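Local coordinates for Fe(2+) transporter FeoB (Methanocaldococcus jannaschii, PDB 2WJI), which probably moves ferrous iron across the cell membrane in a GTP-driven system, this chain being its guanine-nucleotide-binding G domain, at residues Pro58-Leu63 against Ile71-Tyr76; Asp75-Glu80 against Met105-Asn110; Asp90-Glu95 against Asp119-Leu124; Ile128-Leu133 against Val139-Leu144. All blocks are in the same frame, centred on the assembly; numbering follows the deposited sequence.

Contact 1 (Pro58-Leu63 against Ile71-Tyr76); sequences PGVYSL and IIARDY
From P58 to L63 the chain runs as an irregular loop past one flank of the helical turn I71-Y76, with the CA of L63 6.0 Å from the CA of R74 at one end and P58 nearest A73 at the other. Side chains bridge the two backbones, and most of them converge on A73. Its CB receives L63 CD2 at 3.8 Å and V60 CG1 at 4.2 Å, two branched side chains of the loop meeting a single methyl. L63 gets there with CG anti to its own carbonyl carbon (chi1 -67°), which swings CD2 over the helix and brings it 4.3 Å from R74 CB as well. The P58 ring presents CG to I72 CG2 at 4.2 Å, the two side chains crossing at about a right angle near the surface. At the other end the bend at chi2 (141°) sets R74 CD 3.7 Å from L63 O, and the rest of the chain runs on along the surface. P58 and G59 end the predicted GTP-binding run D56-G59, the DxxG (G3) motif of G domains, and the segment that follows corresponds to the switch II region of such proteins. V60 bonds through its backbone to G10 and lies on I9 of strand 3-9, while L63 is covered by L100 and L104; the loop is thus lodged among helix 68-80, helix 94-106 and the central sheet.

Contact 2 (Asp75-Glu80 against Met105-Asn110); sequences DYIINE and MEMGAN
The terminal methyl of M107 is the centre of this contact, fitting against two consecutive isoleucines of the helix D75-E80. CE lies 3.5 Å from I77 CG2 and 3.5 Å from I78 CD1, with I78 CG1 nearly as close at 3.6 Å. The methionine therefore comes in end-on, its methyl held against the branches of both neighbours. Its torsions explain the reach: CG stands between the backbone N and the carbonyl carbon (chi1 57°), and a bend at chi3 (-61°) turns CE toward the helix. Against I77 the methionine crosses at about a right angle, and I77 takes part with the CG2 branch, the one anti to its backbone N. Next to this close fit the same CG2 meets A109 CB at a looser 4.3 Å. M107 stands just where helix 94-106 ends. The turn is a Schellman motif, with G108 in positive phi and its N bonded to M105 O at 3.0 Å; the chain then heads through A109 toward strand 111-116, and N110 ND2 is taken up by D83 O and A162 O. The contact thus joins the C-terminal ends of two helices packed on the G-domain sheet. Its inner side is closed by I9 under I77 and by L63 beside M107. On the outer side I78 is only partly buried, and G108 lies on the surface. D75, N79 and E80 also stand on the surface and take no part in the contact with M107; a wider pi-type turn spans Y76-E80, and E80 CB lies over one face of the Y76 ring, offset toward its rim.

Contact 3 (Asp90-Glu95 against Asp119-Leu124); sequences DATALE and DLAKSL. With GNP (phosphoaminophosphonic acid-guanylate ester), chain C.
T92 and L120 cross at about a right angle, and the methyl of the threonine does the touching. CG2 is 3.9 Å from L120 CG and presses closer still on the helix backbone, 3.5 Å from A121 N. Beside it two alanine methyls meet, A91 CB and A121 CB, 4.1 Å apart. The threonine is fixed in rotation from its other branch: with OG1 between its backbone N and carbonyl carbon (chi1 68°), the hydroxyl donates to D90 OD1 at 2.9 Å. T92 N donates to that same oxygen, making an Asx turn, and both donors come from one face of the carboxylate, above its plane. With a serine at T92 the CG2 methyl is gone, which would probably open a gap against L120 and the A121 backbone and leave that leucine less firmly held. The helix packed here begins within the guanine-recognising N116-K117-M118-D119 run, the NKxD (G4) motif of G domains. D119 grips the base with both carboxylate oxygens: GNP N1 donates to OD2 at 2.9 Å in a nearly straight bond (177°), and GNP N2 to OD1 at 3.3 Å with a more bent one (140°). L120 connects the two parts, its CB lying 3.9 Å from GNP N2 on one hand and equally near T92 CG2 on the other. The backbone of D119 is engaged too: its O accepts from K122 NZ in the carbonyl plane and also from S123 N.

Contact 4 (Ile128-Leu133 against Val139-Leu144); sequences IDVDKL and VKVVPL
V130 and V141 face each other where the beta-alpha-beta crossover from strand 111-116 returns to the sheet, the first turn of helix 130-137 lying against strand 141-143, the edge strand at this end. Both methyls of V130 take part. CG1 is 4.1 Å from V141 CG1, and CG2, at the same distance from that methyl, also meets the ring of P143, where CG comes within 3.5 Å. V130 puts CG1 roughly anti to its backbone N (chi1 154°), a torsion that turns the pair of methyls so that V141 and P143 share them. One turn on, L133 adds its CG at 4.3 Å from V141 CG2. An alanine at V130 lacks both methyls, and this would probably leave P143 CG without its close neighbour and V141 CG1 partly uncovered on the helix side. The start of the helix is set by D129 at the N-cap, whose OD1 accepts from K132 N at 3.3 Å, approached from well above the carboxylate plane. L133 N bonds to D129 O at 3.0 Å. L115 of the neighbouring strand lies against V130, and E134 OE1 takes the N-H of V141, while V142 turns to the other face, toward helix 152-162. Just beyond come S145, A146 and A147 of the nucleotide site. Because the facing side chains are wholly apolar, the fit across the segments rests on shape and van der Waals contact, while directional bonds come from the helix cap, E134 and the backbone pairing with strand 111-116.

Overall arrangement
Following the chain from its N terminus, contact 1 closes the short loop between the G3 motif and helix 68-80. Contact 2 opens on D75 and Y76, where contact 1 ends, and reaches the end of helix 94-106; L63 and M107 touch between them. Contact 3 opens inside that span and closes beyond it, so contacts 2 and 3 cross, one at each end of helix 94-106. Contact 4 follows in series, a short closure of helix 130-137 onto the edge strand, and none of the four nests inside another. I128 joins contact 4 to A91 and L94 of contact 3, and V139 joins it to M105 of contact 2, tying switch, base-recognition and edge-strand regions together.

Contact 1 (Pro58-Leu63 against Ile71-Tyr76)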
# COMPACT_ATOMS: atom_id res chain seq x y z
N PRO A 58 -6.51 -1.47 8.76
CA PRO A 58 -5.77 -1.98 9.91
C PRO A 58 -4.69 -2.96 9.48
O PRO A 58 -4.92 -3.77 8.58
CB PRO A 58 -6.85 -2.71 10.73
CG PRO A 58 -8.15 -2.10 10.30
CD PRO A 58 -7.97 -1.72 8.86
N GLY A 59 -3.53 -2.88 10.12
CA GLY A 59 -2.42 -3.77 9.83
C GLY A 59 -2.79 -5.22 10.05
O GLY A 59 -3.34 -5.59 11.10
N VAL A 60 -2.49 -6.05 9.06
CA VAL A 60 -2.80 -7.48 9.15
C VAL A 60 -1.67 -8.30 8.56
O VAL A 60 -0.93 -7.82 7.70
CB VAL A 60 -4.12 -7.82 8.42
CG1 VAL A 60 -5.31 -7.21 9.16
CG2 VAL A 60 -4.09 -7.33 6.97
N TYR A 61 -1.52 -9.53 9.03
CA TYR A 61 -0.51 -10.45 8.49
C TYR A 61 -1.12 -11.39 7.45
O TYR A 61 -0.40 -11.98 6.64
CB TYR A 61 0.13 -11.27 9.60
CG TYR A 61 1.09 -10.50 10.48
CD1 TYR A 61 2.32 -10.07 9.99
CD2 TYR A 61 0.77 -10.23 11.80
CE1 TYR A 61 3.20 -9.37 10.80
CE2 TYR A 61 1.65 -9.53 12.61
CZ TYR A 61 2.86 -9.11 12.11
OH TYR A 61 3.72 -8.41 12.93
N SER A 62 -2.44 -11.52 7.50
CA SER A 62 -3.17 -12.37 6.56
C SER A 62 -4.65 -11.98 6.56
O SER A 62 -5.06 -11.10 7.31
CB SER A 62 -3.01 -13.84 6.94
OG SER A 62 -3.41 -14.04 8.29
N LEU A 63 -5.44 -12.65 5.73
CA LEU A 63 -6.87 -12.36 5.65
C LEU A 63 -7.77 -13.54 6.01
O LEU A 63 -8.83 -13.75 5.41
CB LEU A 63 -7.24 -11.79 4.28
CG LEU A 63 -6.63 -10.41 4.03
CD1 LEU A 63 -6.86 -9.93 2.61
CD2 LEU A 63 -7.16 -9.40 5.04
N ILE A 71 -10.86 -9.31 9.99
CA ILE A 71 -12.25 -9.31 9.51
C ILE A 71 -12.60 -7.97 8.87
O ILE A 71 -13.28 -7.93 7.84
CB ILE A 71 -13.26 -9.59 10.64
CG1 ILE A 71 -12.84 -10.82 11.45
CG2 ILE A 71 -14.66 -9.75 10.08
CD1 ILE A 71 -12.94 -12.11 10.67
N ILE A 72 -12.16 -6.88 9.49
CA ILE A 72 -12.42 -5.55 8.96
C ILE A 72 -11.76 -5.34 7.59
O ILE A 72 -12.38 -4.83 6.67
CB ILE A 72 -11.94 -4.45 9.93
CG1 ILE A 72 -12.72 -4.52 11.25
CG2 ILE A 72 -12.08 -3.07 9.29
CD1 ILE A 72 -12.39 -3.41 12.23
N ALA A 73 -10.49 -5.74 7.48
CA ALA A 73 -9.75 -5.62 6.23
C ALA A 73 -10.40 -6.43 5.10
O ALA A 73 -10.61 -5.93 4.00
CB ALA A 73 -8.30 -6.06 6.42
N ARG A 74 -10.72 -7.69 5.39
CA ARG A 74 -11.30 -8.57 4.39
C ARG A 74 -12.67 -8.11 3.90
O ARG A 74 -12.94 -8.15 2.70
CB ARG A 74 -11.37 -10.01 4.91
CG ARG A 74 -12.41 -10.86 4.20
CD ARG A 74 -11.90 -12.27 3.98
NE ARG A 74 -12.97 -13.19 3.63
CZ ARG A 74 -12.88 -14.12 2.69
NH1 ARG A 74 -11.75 -14.25 2.00
NH2 ARG A 74 -13.91 -14.91 2.43
N ASP A 75 -13.53 -7.68 4.82
CA ASP A 75 -14.86 -7.19 4.46
C ASP A 75 -14.77 -5.95 3.56
O ASP A 75 -15.59 -5.78 2.65
CB ASP A 75 -15.67 -6.85 5.71
CG ASP A 75 -16.13 -8.09 6.47
OD1 ASP A 75 -16.73 -7.93 7.56
OD2 ASP A 75 -15.91 -9.22 5.98
N TYR A 76 -13.78 -5.10 3.81
CA TYR A 76 -13.65 -3.89 3.00
C TYR A 76 -13.33 -4.24 1.55
O TYR A 76 -13.97 -3.74 0.62
CB TYR A 76 -12.60 -2.94 3.56
CG TYR A 76 -12.52 -1.66 2.76
CD1 TYR A 76 -13.37 -0.60 3.02
CD2 TYR A 76 -11.61 -1.54 1.71
CE1 TYR A 76 -13.31 0.57 2.26
CE2 TYR A 76 -11.55 -0.39 0.96
CZ TYR A 76 -12.40 0.66 1.24
OH TYR A 76 -12.32 1.81 0.47

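Contact 2 (Asp75-Glu80 against Met105-Asn110)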
# COMPACT_ATOMS: atom_id res chain seq x y z
N ASP A 75 -13.53 -7.68 4.82
CA ASP A 75 -14.86 -7.19 4.46
C ASP A 75 -14.77 -5.95 3.56
O ASP A 75 -15.59 -5.78 2.65
CB ASP A 75 -15.67 -6.85 5.71
CG ASP A 75 -16.13 -8.09 6.47
OD1 ASP A 75 -16.73 -7.93 7.56
OD2 ASP A 75 -15.91 -9.22 5.98
N TYR A 76 -13.78 -5.10 3.81
CA TYR A 76 -13.65 -3.89 3.00
C TYR A 76 -13.33 -4.24 1.55
O TYR A 76 -13.97 -3.74 0.62
CB TYR A 76 -12.60 -2.94 3.56
CG TYR A 76 -12.52 -1.66 2.76
CD1 TYR A 76 -13.37 -0.60 3.02
CD2 TYR A 76 -11.61 -1.54 1.71
CE1 TYR A 76 -13.31 0.57 2.26
CE2 TYR A 76 -11.55 -0.39 0.96
CZ TYR A 76 -12.40 0.66 1.24
OH TYR A 76 -12.32 1.81 0.47
N ILE A 77 -12.34 -5.10 1.35
CA ILE A 77 -11.93 -5.45 -0.01
C ILE A 77 -13.05 -6.14 -0.79
O ILE A 77 -13.30 -5.83 -1.95
CB ILE A 77 -10.65 -6.30 -0.01
CG1 ILE A 77 -9.47 -5.45 0.47
CG2 ILE A 77 -10.37 -6.85 -1.40
CD1 ILE A 77 -8.21 -6.23 0.68
N ILE A 78 -13.74 -7.07 -0.13
CA ILE A 78 -14.82 -7.85 -0.75
C ILE A 78 -16.08 -7.05 -1.03
O ILE A 78 -16.66 -7.13 -2.11
CB ILE A 78 -15.21 -9.05 0.15
CG1 ILE A 78 -14.13 -10.14 0.09
CG2 ILE A 78 -16.55 -9.62 -0.28
CD1 ILE A 78 -13.92 -10.70 -1.30
N ASN A 79 -16.53 -6.29 -0.03
CA ASN A 79 -17.80 -5.58 -0.14
C ASN A 79 -17.67 -4.17 -0.69
O ASN A 79 -18.54 -3.70 -1.42
CB ASN A 79 -18.49 -5.57 1.22
CG ASN A 79 -18.73 -6.97 1.75
OD1 ASN A 79 -19.04 -7.88 0.99
ND2 ASN A 79 -18.56 -7.14 3.06
N GLU A 80 -16.59 -3.48 -0.34
CA GLU A 80 -16.40 -2.10 -0.81
C GLU A 80 -15.72 -2.03 -2.17
O GLU A 80 -15.78 -1.00 -2.85
CB GLU A 80 -15.63 -1.28 0.23
CG GLU A 80 -16.39 -1.06 1.53
CD GLU A 80 -17.81 -0.56 1.30
OE1 GLU A 80 -18.01 0.27 0.39
OE2 GLU A 80 -18.73 -0.99 2.02
N MET A 105 -3.99 -11.45 -4.07
CA MET A 105 -4.07 -11.90 -5.45
C MET A 105 -5.18 -12.93 -5.60
O MET A 105 -5.97 -12.88 -6.55
CB MET A 105 -2.74 -12.52 -5.88
CG MET A 105 -1.58 -11.56 -5.90
SD MET A 105 -0.01 -12.40 -6.15
CE MET A 105 1.09 -11.02 -6.43
N GLU A 106 -5.25 -13.85 -4.64
CA GLU A 106 -6.23 -14.93 -4.70
C GLU A 106 -7.67 -14.42 -4.75
O GLU A 106 -8.51 -15.00 -5.44
CB GLU A 106 -6.04 -15.90 -3.53
CG GLU A 106 -6.98 -17.09 -3.56
CD GLU A 106 -6.42 -18.29 -2.82
OE1 GLU A 106 -7.19 -19.23 -2.54
OE2 GLU A 106 -5.21 -18.29 -2.52
N MET A 107 -7.95 -13.34 -4.04
CA MET A 107 -9.31 -12.84 -3.97
C MET A 107 -9.67 -11.91 -5.13
O MET A 107 -10.76 -11.34 -5.17
CB MET A 107 -9.60 -12.18 -2.62
CG MET A 107 -8.68 -11.06 -2.24
SD MET A 107 -8.84 -10.68 -0.48
CE MET A 107 -10.56 -10.20 -0.38
N GLY A 108 -8.75 -11.77 -6.08
CA GLY A 108 -9.01 -11.02 -7.29
C GLY A 108 -8.87 -9.51 -7.17
O GLY A 108 -9.37 -8.77 -8.01
N ALA A 109 -8.19 -9.05 -6.13
CA ALA A 109 -8.02 -7.62 -5.93
C ALA A 109 -7.15 -7.03 -7.03
O ALA A 109 -6.16 -7.64 -7.43
CB ALA A 109 -7.43 -7.35 -4.56
N ASN A 110 -7.53 -5.85 -7.52
CA ASN A 110 -6.67 -5.07 -8.40
C ASN A 110 -5.53 -4.51 -7.57
O ASN A 110 -5.72 -3.62 -6.75
CB ASN A 110 -7.45 -3.92 -9.04
CG ASN A 110 -6.67 -3.23 -10.14
OD1 ASN A 110 -5.76 -3.82 -10.73
ND2 ASN A 110 -7.02 -1.98 -10.43

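Contact 3 (Asp90-Glu95 against Asp119-Leu124)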
# COMPACT_ATOMS: atom_id res chain seq x y z
N ASP A 90 7.37 -4.30 3.45
CA ASP A 90 8.67 -3.89 3.99
C ASP A 90 9.76 -4.57 3.18
O ASP A 90 9.83 -5.80 3.14
CB ASP A 90 8.76 -4.27 5.47
CG ASP A 90 10.06 -3.82 6.14
OD1 ASP A 90 11.00 -3.37 5.44
OD2 ASP A 90 10.15 -3.92 7.38
N ALA A 91 10.61 -3.77 2.53
CA ALA A 91 11.69 -4.31 1.71
C ALA A 91 12.64 -5.19 2.51
O ALA A 91 13.32 -6.04 1.93
CB ALA A 91 12.47 -3.19 1.04
N THR A 92 12.70 -4.99 3.82
CA THR A 92 13.62 -5.78 4.65
C THR A 92 12.99 -7.03 5.28
O THR A 92 13.63 -7.73 6.06
CB THR A 92 14.28 -4.93 5.78
OG1 THR A 92 13.28 -4.54 6.73
CG2 THR A 92 14.96 -3.70 5.19
N ALA A 93 11.73 -7.30 4.94
CA ALA A 93 11.08 -8.51 5.43
C ALA A 93 10.12 -9.04 4.37
O ALA A 93 8.92 -9.21 4.63
CB ALA A 93 10.34 -8.25 6.74
N LEU A 94 10.65 -9.33 3.19
CA LEU A 94 9.81 -9.62 2.04
C LEU A 94 9.00 -10.90 2.21
O LEU A 94 7.79 -10.90 2.01
CB LEU A 94 10.65 -9.69 0.77
CG LEU A 94 10.12 -8.84 -0.38
CD1 LEU A 94 9.85 -7.43 0.14
CD2 LEU A 94 11.10 -8.81 -1.53
N GLU A 95 9.66 -11.99 2.60
CA GLU A 95 9.00 -13.29 2.73
C GLU A 95 7.80 -13.22 3.66
O GLU A 95 6.72 -13.72 3.33
CB GLU A 95 9.98 -14.37 3.22
CG GLU A 95 9.37 -15.77 3.24
CD GLU A 95 10.36 -16.87 3.64
OE1 GLU A 95 11.29 -16.59 4.44
OE2 GLU A 95 10.20 -18.01 3.15
N ASP A 119 15.47 2.52 1.93
CA ASP A 119 16.66 3.10 2.55
C ASP A 119 17.22 2.15 3.63
O ASP A 119 18.44 2.02 3.79
CB ASP A 119 16.35 4.46 3.17
CG ASP A 119 15.31 4.38 4.28
OD1 ASP A 119 15.60 4.84 5.41
OD2 ASP A 119 14.21 3.85 4.03
N LEU A 120 16.34 1.49 4.37
CA LEU A 120 16.77 0.51 5.37
C LEU A 120 17.45 -0.67 4.68
O LEU A 120 18.53 -1.09 5.08
CB LEU A 120 15.59 0.05 6.24
CG LEU A 120 15.93 -0.71 7.52
CD1 LEU A 120 16.93 0.08 8.36
CD2 LEU A 120 14.67 -1.04 8.33
N ALA A 121 16.81 -1.19 3.64
CA ALA A 121 17.40 -2.29 2.87
C ALA A 121 18.80 -1.92 2.39
O ALA A 121 19.75 -2.69 2.56
CB ALA A 121 16.52 -2.65 1.69
N LYS A 122 18.93 -0.74 1.80
CA LYS A 122 20.22 -0.27 1.30
C LYS A 122 21.29 -0.27 2.39
O LYS A 122 22.40 -0.77 2.18
CB LYS A 122 20.06 1.13 0.72
CG LYS A 122 21.35 1.77 0.23
CD LYS A 122 21.25 3.28 0.28
CE LYS A 122 21.37 3.81 1.71
NZ LYS A 122 20.12 3.69 2.53
N SER A 123 20.96 0.28 3.55
CA SER A 123 21.93 0.41 4.63
C SER A 123 22.27 -0.94 5.28
O SER A 123 23.28 -1.06 5.96
CB SER A 123 21.44 1.39 5.69
OG SER A 123 20.55 0.76 6.60
N LEU A 124 21.44 -1.94 5.05
CA LEU A 124 21.66 -3.28 5.59
C LEU A 124 22.17 -4.25 4.53
O LEU A 124 22.24 -5.46 4.76
CB LEU A 124 20.39 -3.83 6.24
CG LEU A 124 19.87 -3.04 7.44
CD1 LEU A 124 18.75 -3.79 8.13
CD2 LEU A 124 21.00 -2.76 8.43
PG GNP C . 0.66 0.04 12.12
O1G GNP C . -0.50 0.92 11.77
O2G GNP C . 0.51 -1.38 11.59
O3G GNP C . 0.69 0.14 13.62
N3B GNP C . 2.03 0.65 11.55
PB GNP C . 2.26 1.41 10.16
O1B GNP C . 2.21 0.43 9.05
O2B GNP C . 1.31 2.52 10.07
O3A GNP C . 3.68 2.00 10.16
PA GNP C . 4.08 3.48 10.39
O1A GNP C . 3.91 4.23 9.12
O2A GNP C . 3.43 4.05 11.59
O5' GNP C . 5.62 3.43 10.67
C5' GNP C . 6.18 2.30 11.34
C4' GNP C . 7.66 2.54 11.60
O4' GNP C . 8.43 2.35 10.39
C3' GNP C . 7.99 3.94 12.11
O3' GNP C . 9.09 3.86 13.00
C2' GNP C . 8.41 4.65 10.84
O2' GNP C . 9.31 5.71 11.10
C1' GNP C . 9.15 3.53 10.12
N9 GNP C . 9.21 3.77 8.69
C8 GNP C . 8.17 4.13 7.87
N7 GNP C . 8.54 4.29 6.62
C5 GNP C . 9.92 4.05 6.63
C6 GNP C . 10.86 4.08 5.58
O6 GNP C . 10.67 4.35 4.38
N1 GNP C . 12.15 3.77 6.02
C2 GNP C . 12.49 3.47 7.32
N2 GNP C . 13.78 3.20 7.56
N3 GNP C . 11.60 3.43 8.32
C4 GNP C . 10.35 3.73 7.90

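Contact 4 (Ile128-Leu133 against Val139-Leu144)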
# COMPACT_ATOMS: atom_id res chain seq x y z
N ILE A 128 17.12 -5.80 -3.56
CA ILE A 128 15.86 -6.29 -4.11
C ILE A 128 15.81 -6.04 -5.61
O ILE A 128 15.90 -4.89 -6.05
CB ILE A 128 14.65 -5.58 -3.47
CG1 ILE A 128 14.78 -5.53 -1.95
CG2 ILE A 128 13.36 -6.28 -3.88
CD1 ILE A 128 14.67 -6.88 -1.28
N ASP A 129 15.68 -7.10 -6.40
CA ASP A 129 15.50 -6.93 -7.83
C ASP A 129 14.04 -6.63 -8.13
O ASP A 129 13.22 -7.54 -8.26
CB ASP A 129 15.96 -8.18 -8.59
CG ASP A 129 16.12 -7.93 -10.09
OD1 ASP A 129 15.50 -6.98 -10.62
OD2 ASP A 129 16.87 -8.69 -10.74
N VAL A 130 13.71 -5.34 -8.23
CA VAL A 130 12.34 -4.91 -8.45
C VAL A 130 11.76 -5.40 -9.77
O VAL A 130 10.61 -5.82 -9.84
CB VAL A 130 12.22 -3.37 -8.38
CG1 VAL A 130 11.01 -2.89 -9.19
CG2 VAL A 130 12.13 -2.90 -6.94
N ASP A 131 12.57 -5.34 -10.83
CA ASP A 131 12.10 -5.74 -12.15
C ASP A 131 11.78 -7.22 -12.20
O ASP A 131 10.88 -7.65 -12.92
CB ASP A 131 13.14 -5.38 -13.22
CG ASP A 131 13.08 -3.92 -13.63
OD1 ASP A 131 13.65 -3.58 -14.69
OD2 ASP A 131 12.46 -3.12 -12.90
N LYS A 132 12.51 -8.00 -11.41
CA LYS A 132 12.33 -9.45 -11.36
C LYS A 132 11.13 -9.81 -10.49
O LYS A 132 10.37 -10.72 -10.82
CB LYS A 132 13.59 -10.11 -10.82
CG LYS A 132 13.54 -11.63 -10.75
CD LYS A 132 14.85 -12.18 -10.20
CE LYS A 132 14.91 -13.69 -10.28
NZ LYS A 132 16.16 -14.24 -9.68
N LEU A 133 10.97 -9.09 -9.39
CA LEU A 133 9.83 -9.28 -8.50
C LEU A 133 8.54 -8.97 -9.25
O LEU A 133 7.53 -9.67 -9.10
CB LEU A 133 9.97 -8.38 -7.28
CG LEU A 133 8.95 -8.50 -6.15
CD1 LEU A 133 8.90 -9.92 -5.62
CD2 LEU A 133 9.30 -7.51 -5.05
N VAL A 139 2.45 -8.15 -10.84
CA VAL A 139 1.94 -6.93 -10.24
C VAL A 139 3.00 -5.84 -10.31
O VAL A 139 4.20 -6.13 -10.20
CB VAL A 139 1.54 -7.17 -8.76
CG1 VAL A 139 1.12 -5.86 -8.09
CG2 VAL A 139 0.42 -8.20 -8.67
N LYS A 140 2.58 -4.60 -10.50
CA LYS A 140 3.52 -3.48 -10.54
C LYS A 140 4.12 -3.22 -9.16
O LYS A 140 3.42 -3.30 -8.14
CB LYS A 140 2.83 -2.23 -11.07
CG LYS A 140 3.60 -1.53 -12.18
CD LYS A 140 3.95 -2.50 -13.30
CE LYS A 140 2.72 -3.24 -13.82
NZ LYS A 140 3.07 -4.53 -14.49
N VAL A 141 5.41 -2.91 -9.12
CA VAL A 141 6.12 -2.67 -7.86
C VAL A 141 6.73 -1.28 -7.83
O VAL A 141 7.48 -0.90 -8.73
CB VAL A 141 7.26 -3.69 -7.64
CG1 VAL A 141 8.07 -3.31 -6.41
CG2 VAL A 141 6.70 -5.10 -7.51
N VAL A 142 6.40 -0.52 -6.79
CA VAL A 142 6.95 0.82 -6.64
C VAL A 142 7.91 0.89 -5.46
O VAL A 142 7.48 0.80 -4.31
CB VAL A 142 5.83 1.86 -6.42
CG1 VAL A 142 6.42 3.27 -6.37
CG2 VAL A 142 4.78 1.75 -7.50
N PRO A 143 9.21 1.07 -5.73
CA PRO A 143 10.19 1.17 -4.64
C PRO A 143 10.13 2.55 -3.99
O PRO A 143 10.16 3.56 -4.68
CB PRO A 143 11.53 0.99 -5.36
CG PRO A 143 11.21 0.49 -6.74
CD PRO A 143 9.84 1.00 -7.05
N LEU A 144 10.07 2.61 -2.66
CA LEU A 144 10.11 3.92 -2.02
C LEU A 144 10.69 3.91 -0.62
O LEU A 144 10.92 2.85 -0.03
CB LEU A 144 8.72 4.56 -2.02
CG LEU A 144 7.58 3.92 -1.24
CD1 LEU A 144 6.46 4.93 -1.05
CD2 LEU A 144 7.06 2.68 -1.94